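Local coordinates for Vlm2 (Streptomyces tsusimaensis, PDB 6ECB), which serves as the thioesterase domain of the synthetase that makes the depsipeptide valinomycin, carrying the growing depsipeptide as an acyl-enzyme intermediate, at residues 37-42 against 104-109; 62-67 against 288-293. All coordinates share one frame; numbering follows the deposited sequence.

Both contacts are largely buried, their centres about 8 Å apart, but they join different elements. Interaction 1 pairs two parallel strands inside the central sheet and is held by backbone hydrogen bonds with aliphatic and tyrosine side chains on its two faces. Interaction 2 fastens the loop that leads into strand 67-71 against the last turns of helix 281-293; there one carboxylate meets backbone N-H groups, and its lysine side reaches the surface. The two touch directly. Tyr106 OH is probably hydrogen-bonded to Cys293 O, and Pro39 O probably accepts from Gly65 N, so strand, loop and helix end meet around Tyr106, Pro39 and Phe64.

Interaction 1: residues 37-42 against 104-109; sequences DGPGIV and GVYIGG
Four backbone hydrogen bonds join strand 40-42 to strand 105-109, two parallel strands whose short axes diverge by 30°. Gly40 and Val42 supply both N-H and C=O, as parallel pairing requires. Gly40 N donates to Gly104 O at 2.8 Å, and Val42 N to Tyr106 O, each donor lying in the plane of the carbonyl it meets. In the other direction, Tyr106 N reaches Gly40 O and Gly108 N reaches Val42 O, both at 2.9 Å but from above the carbonyl plane. Three CA-H...O contacts lie among these bonds, the one from Ile41 CA to Tyr106 O measuring 3.3 Å.

Apolar packing falls on both faces of the sheet. On the face of Val42, Val105 and Ile107, Val105 CG1, anti to its backbone N (chi1 -178°), meets Val42 CG2 at 3.9 Å as the two side chains cross obliquely. Ile107 carries this face on to helix 112-126. On the face of Ile41 and Tyr106, the tyrosine CG stands beside its own backbone N (chi1 -66°), and the ring runs alongside Pro39, with Tyr106 CE2 3.9 Å from Pro39 CB. The ring edge is turned to a backbone oxygen, Tyr106 CD2 lying 3.4 Å from Gly40 O, close to the ring plane. Its hydroxyl is hydrogen-bonded to Cys293 O, tying strand 105-110 to the end of helix 281-293. An alanine at Tyr106 would remove the ring and hydroxyl, and would probably loosen both the proline packing and this tie.

Gly108 and Gly109 carry the chain toward what is probably the nucleophile elbow that follows the strand. Parallel neighbours at the centre of a mixed sheet, the second leading into such an elbow, are characteristic of the alpha/beta-hydrolase fold to which thioesterase domains belong.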
loop_
_atom_site.group_PDB
_atom_site.type_symbol
_atom_site.label_atom_id
_atom_site.label_comp_id
_atom_site.label_asym_id
_atom_site.label_seq_id
_atom_site.Cartn_x
_atom_site.Cartn_y
_atom_site.Cartn_z
ATOM N N ASP A 37 19.798 7.271 7.747
ATOM C CA ASP A 37 20.739 6.598 6.865
ATOM C C ASP A 37 20.102 5.341 6.282
ATOM O O ASP A 37 19.312 4.664 6.944
ATOM C CB ASP A 37 22.023 6.224 7.606
ATOM C CG ASP A 37 22.937 7.414 7.830
ATOM O OD1 ASP A 37 22.836 8.410 7.079
ATOM O OD2 ASP A 37 23.764 7.345 8.760
ATOM N N GLY A 38 20.475 5.022 5.047
ATOM C CA GLY A 38 20.010 3.811 4.408
ATOM C C GLY A 38 19.217 4.118 3.153
ATOM O O GLY A 38 18.948 5.282 2.832
ATOM N N PRO A 39 18.814 3.074 2.440
ATOM C CA PRO A 39 18.036 3.266 1.210
ATOM C C PRO A 39 16.657 3.819 1.501
ATOM O O PRO A 39 16.143 3.754 2.616
ATOM C CB PRO A 39 17.930 1.868 0.629
ATOM C CG PRO A 39 18.145 0.971 1.774
ATOM C CD PRO A 39 19.034 1.649 2.731
ATOM N N GLY A 40 16.060 4.330 0.467
ATOM C CA GLY A 40 14.705 4.841 0.545
ATOM C C GLY A 40 13.678 3.829 0.127
ATOM O O GLY A 40 13.982 2.782 -0.445
ATOM N N ILE A 41 12.411 4.144 0.429
ATOM C CA ILE A 41 11.280 3.392 -0.098
ATOM C C ILE A 41 10.188 4.380 -0.460
ATOM O O ILE A 41 9.882 5.296 0.325
ATOM C CB ILE A 41 10.655 2.366 0.882
ATOM C CG1 ILE A 41 11.688 1.453 1.510
ATOM C CG2 ILE A 41 9.575 1.562 0.133
ATOM C CD1 ILE A 41 11.076 0.651 2.717
ATOM N N VAL A 42 9.586 4.169 -1.628
ATOM C CA VAL A 42 8.356 4.842 -2.033
ATOM C C VAL A 42 7.275 3.777 -2.097
ATOM O O VAL A 42 7.344 2.852 -2.926
ATOM C CB VAL A 42 8.481 5.538 -3.397
ATOM C CG1 VAL A 42 7.153 6.181 -3.746
ATOM C CG2 VAL A 42 9.607 6.578 -3.385
ATOM N N GLY A 104 19.276 3.510 -5.020
ATOM C CA GLY A 104 19.136 3.574 -3.581
ATOM C C GLY A 104 17.710 3.679 -3.074
ATOM O O GLY A 104 17.518 3.870 -1.865
ATOM N N VAL A 105 16.707 3.600 -3.951
ATOM C CA VAL A 105 15.309 3.791 -3.555
ATOM C C VAL A 105 14.488 2.620 -4.069
ATOM O O VAL A 105 14.431 2.379 -5.281
ATOM C CB VAL A 105 14.728 5.107 -4.103
ATOM C CG1 VAL A 105 13.285 5.283 -3.620
ATOM C CG2 VAL A 105 15.589 6.265 -3.669
ATOM N N TYR A 106 13.837 1.910 -3.156
ATOM C CA TYR A 106 12.900 0.862 -3.503
ATOM C C TYR A 106 11.532 1.438 -3.826
ATOM O O TYR A 106 11.138 2.492 -3.313
ATOM C CB TYR A 106 12.700 -0.095 -2.342
ATOM C CG TYR A 106 13.886 -0.909 -1.937
ATOM C CD1 TYR A 106 14.130 -2.134 -2.532
ATOM C CD2 TYR A 106 14.745 -0.469 -0.937
ATOM C CE1 TYR A 106 15.216 -2.926 -2.137
ATOM C CE2 TYR A 106 15.841 -1.250 -0.519
ATOM C CZ TYR A 106 16.058 -2.482 -1.143
ATOM O OH TYR A 106 17.108 -3.273 -0.766
ATOM N N ILE A 107 10.774 0.682 -4.614
ATOM C CA ILE A 107 9.337 0.862 -4.726
ATOM C C ILE A 107 8.687 -0.277 -3.962
ATOM O O ILE A 107 9.119 -1.424 -4.082
ATOM C CB ILE A 107 8.853 0.865 -6.191
ATOM C CG1 ILE A 107 9.709 1.758 -7.104
ATOM C CG2 ILE A 107 7.406 1.294 -6.237
ATOM C CD1 ILE A 107 9.872 3.202 -6.698
ATOM N N GLY A 108 7.638 0.023 -3.182
ATOM C CA GLY A 108 6.971 -1.014 -2.422
ATOM C C GLY A 108 5.465 -0.856 -2.431
ATOM O O GLY A 108 4.928 0.203 -2.761
ATOM N N GLY A 109 4.790 -1.936 -2.048
ATOM C CA GLY A 109 3.343 -1.853 -1.897
ATOM C C GLY A 109 2.696 -3.069 -1.285
ATOM O O GLY A 109 3.185 -4.192 -1.437
#

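Interaction 2: residues 62-67 against 288-293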
loop_
_atom_site.group_PDB
_atom_site.type_symbol
_atom_site.label_atom_id
_atom_site.label_comp_id
_atom_site.label_asym_id
_atom_site.label_seq_id
_atom_site.Cartn_x
_atom_site.Cartn_y
_atom_site.Cartn_z
ATOM N N LYS A 62 14.136 0.771 10.849
ATOM C CA LYS A 62 15.363 1.373 11.329
ATOM C C LYS A 62 16.467 1.403 10.290
ATOM O O LYS A 62 17.462 2.109 10.493
ATOM C CB LYS A 62 15.865 0.615 12.565
ATOM C CG LYS A 62 14.888 0.711 13.729
ATOM C CD LYS A 62 15.470 0.190 15.047
ATOM C CE LYS A 62 14.517 -0.776 15.749
ATOM N NZ LYS A 62 14.378 -2.081 15.012
ATOM N N GLY A 63 16.329 0.662 9.203
ATOM C CA GLY A 63 17.418 0.500 8.261
ATOM C C GLY A 63 17.263 1.302 6.988
ATOM O O GLY A 63 17.970 1.044 6.003
ATOM N N PHE A 64 16.351 2.276 6.985
ATOM C CA PHE A 64 16.038 3.021 5.778
ATOM C C PHE A 64 16.187 4.510 6.034
ATOM O O PHE A 64 16.091 4.985 7.173
ATOM C CB PHE A 64 14.624 2.688 5.282
ATOM C CG PHE A 64 14.491 1.281 4.819
ATOM C CD1 PHE A 64 14.284 0.250 5.722
ATOM C CD2 PHE A 64 14.617 0.972 3.486
ATOM C CE1 PHE A 64 14.194 -1.070 5.290
ATOM C CE2 PHE A 64 14.523 -0.332 3.045
ATOM C CZ PHE A 64 14.303 -1.356 3.934
ATOM N N GLY A 65 16.452 5.240 4.962
ATOM C CA GLY A 65 16.592 6.671 5.047
ATOM C C GLY A 65 15.246 7.354 4.889
ATOM O O GLY A 65 14.509 7.554 5.861
ATOM N N GLU A 66 14.917 7.727 3.662
ATOM C CA GLU A 66 13.686 8.455 3.384
ATOM C C GLU A 66 12.601 7.472 2.984
ATOM O O GLU A 66 12.763 6.735 2.006
ATOM C CB GLU A 66 13.911 9.447 2.252
ATOM C CG GLU A 66 14.942 10.506 2.576
ATOM C CD GLU A 66 15.029 11.562 1.495
ATOM O OE1 GLU A 66 14.366 11.408 0.444
ATOM O OE2 GLU A 66 15.761 12.543 1.703
ATOM N N ILE A 67 11.492 7.493 3.707
ATOM C CA ILE A 67 10.329 6.681 3.376
ATOM C C ILE A 67 9.212 7.616 2.956
ATOM O O ILE A 67 8.803 8.488 3.731
ATOM C CB ILE A 67 9.885 5.814 4.554
ATOM C CG1 ILE A 67 11.035 4.905 4.982
ATOM C CG2 ILE A 67 8.700 4.974 4.150
ATOM C CD1 ILE A 67 10.844 4.336 6.330
ATOM N N LEU A 288 12.375 -7.538 9.501
ATOM C CA LEU A 288 12.727 -8.370 8.355
ATOM C C LEU A 288 12.997 -7.535 7.105
ATOM O O LEU A 288 13.901 -7.868 6.319
ATOM C CB LEU A 288 11.616 -9.397 8.117
ATOM C CG LEU A 288 11.625 -10.506 9.171
ATOM C CD1 LEU A 288 10.320 -11.284 9.203
ATOM C CD2 LEU A 288 12.778 -11.443 8.927
ATOM N N LEU A 289 12.224 -6.467 6.878
ATOM C CA LEU A 289 12.563 -5.551 5.784
ATOM C C LEU A 289 13.930 -4.930 6.014
ATOM O O LEU A 289 14.735 -4.801 5.081
ATOM C CB LEU A 289 11.533 -4.426 5.647
ATOM C CG LEU A 289 10.476 -4.518 4.574
ATOM C CD1 LEU A 289 9.567 -5.686 4.889
ATOM C CD2 LEU A 289 9.678 -3.210 4.509
ATOM N N ASP A 290 14.206 -4.529 7.253
ATOM C CA ASP A 290 15.520 -3.986 7.570
ATOM C C ASP A 290 16.608 -4.994 7.238
ATOM O O ASP A 290 17.628 -4.655 6.624
ATOM C CB ASP A 290 15.621 -3.618 9.048
ATOM C CG ASP A 290 14.941 -2.312 9.407
ATOM O OD1 ASP A 290 14.651 -1.484 8.531
ATOM O OD2 ASP A 290 14.725 -2.108 10.638
ATOM N N ARG A 291 16.412 -6.245 7.659
ATOM C CA ARG A 291 17.451 -7.259 7.493
ATOM C C ARG A 291 17.688 -7.582 6.027
ATOM O O ARG A 291 18.840 -7.740 5.599
ATOM C CB ARG A 291 17.060 -8.533 8.240
ATOM C CG ARG A 291 18.049 -9.690 8.069
ATOM C CD ARG A 291 17.549 -10.954 8.784
ATOM N NE ARG A 291 16.992 -10.646 10.104
ATOM C CZ ARG A 291 16.235 -11.476 10.816
ATOM N NH1 ARG A 291 15.938 -12.684 10.345
ATOM N NH2 ARG A 291 15.769 -11.096 11.999
ATOM N N HIS A 292 16.609 -7.732 5.255
ATOM C CA HIS A 292 16.714 -8.193 3.882
ATOM C C HIS A 292 16.949 -7.078 2.881
ATOM O O HIS A 292 17.579 -7.328 1.843
ATOM C CB HIS A 292 15.462 -8.974 3.493
ATOM C CG HIS A 292 15.390 -10.315 4.132
ATOM N ND1 HIS A 292 15.992 -11.430 3.588
ATOM C CD2 HIS A 292 14.801 -10.723 5.278
ATOM C CE1 HIS A 292 15.772 -12.469 4.372
ATOM N NE2 HIS A 292 15.053 -12.069 5.405
ATOM N N CYS A 293 16.474 -5.864 3.161
ATOM C CA CYS A 293 16.497 -4.779 2.191
ATOM C C CYS A 293 17.158 -3.507 2.675
ATOM O O CYS A 293 17.521 -2.676 1.839
ATOM C CB CYS A 293 15.074 -4.434 1.743
ATOM S SG CYS A 293 14.276 -5.806 0.861
HETATM O O HOH W 1 12.818 -2.460 12.536
#
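Asp290 OD2 is the best-held polar atom, gripped by two hydrogen bonds. Lys62 N donates to Asp290 OD2 at 2.9 Å on the syn lone pair, with an N-H...O angle of 157°, and a bridging water donates to the same oxygen at 2.7 Å. The same water accepts from Lys62 NZ at 3.0 Å. The lysine chain bends at its third and fourth torsions to bring NZ round to this water, and Lys62 NZ itself stays 4.4 Å from Asp290 OD2, beyond salt-bridge distance. Asp290 OD1 takes a weak hydrogen bond from Gly63 N at 2.8 Å, bent to 144°. Two successive backbone N-H groups thus hold the two oxygens and restrict rotation of the carboxylate.

Phe64 turns its ring edge to the same carboxylate. The two planes are 32° apart, and Phe64 CE1 lies 3.3 Å from Asp290 OD1. Farther round, Phe64 CZ lies 3.9 Å from Cys293 CB, while CE1 packs on Leu289 CB. Outside the two segments, Phe64 also touches Pro39 and Ile41, where strand 40-44 begins.

The loop between helix 55-60 and strand 67-71 is therefore docked on the closing helix of the domain. With its charge shared among two backbone N-H groups, a water and a nearby ammonium, Asp290 is likely to remain ionised, and the C-H edge of Phe64 beside OD1 would not oppose this.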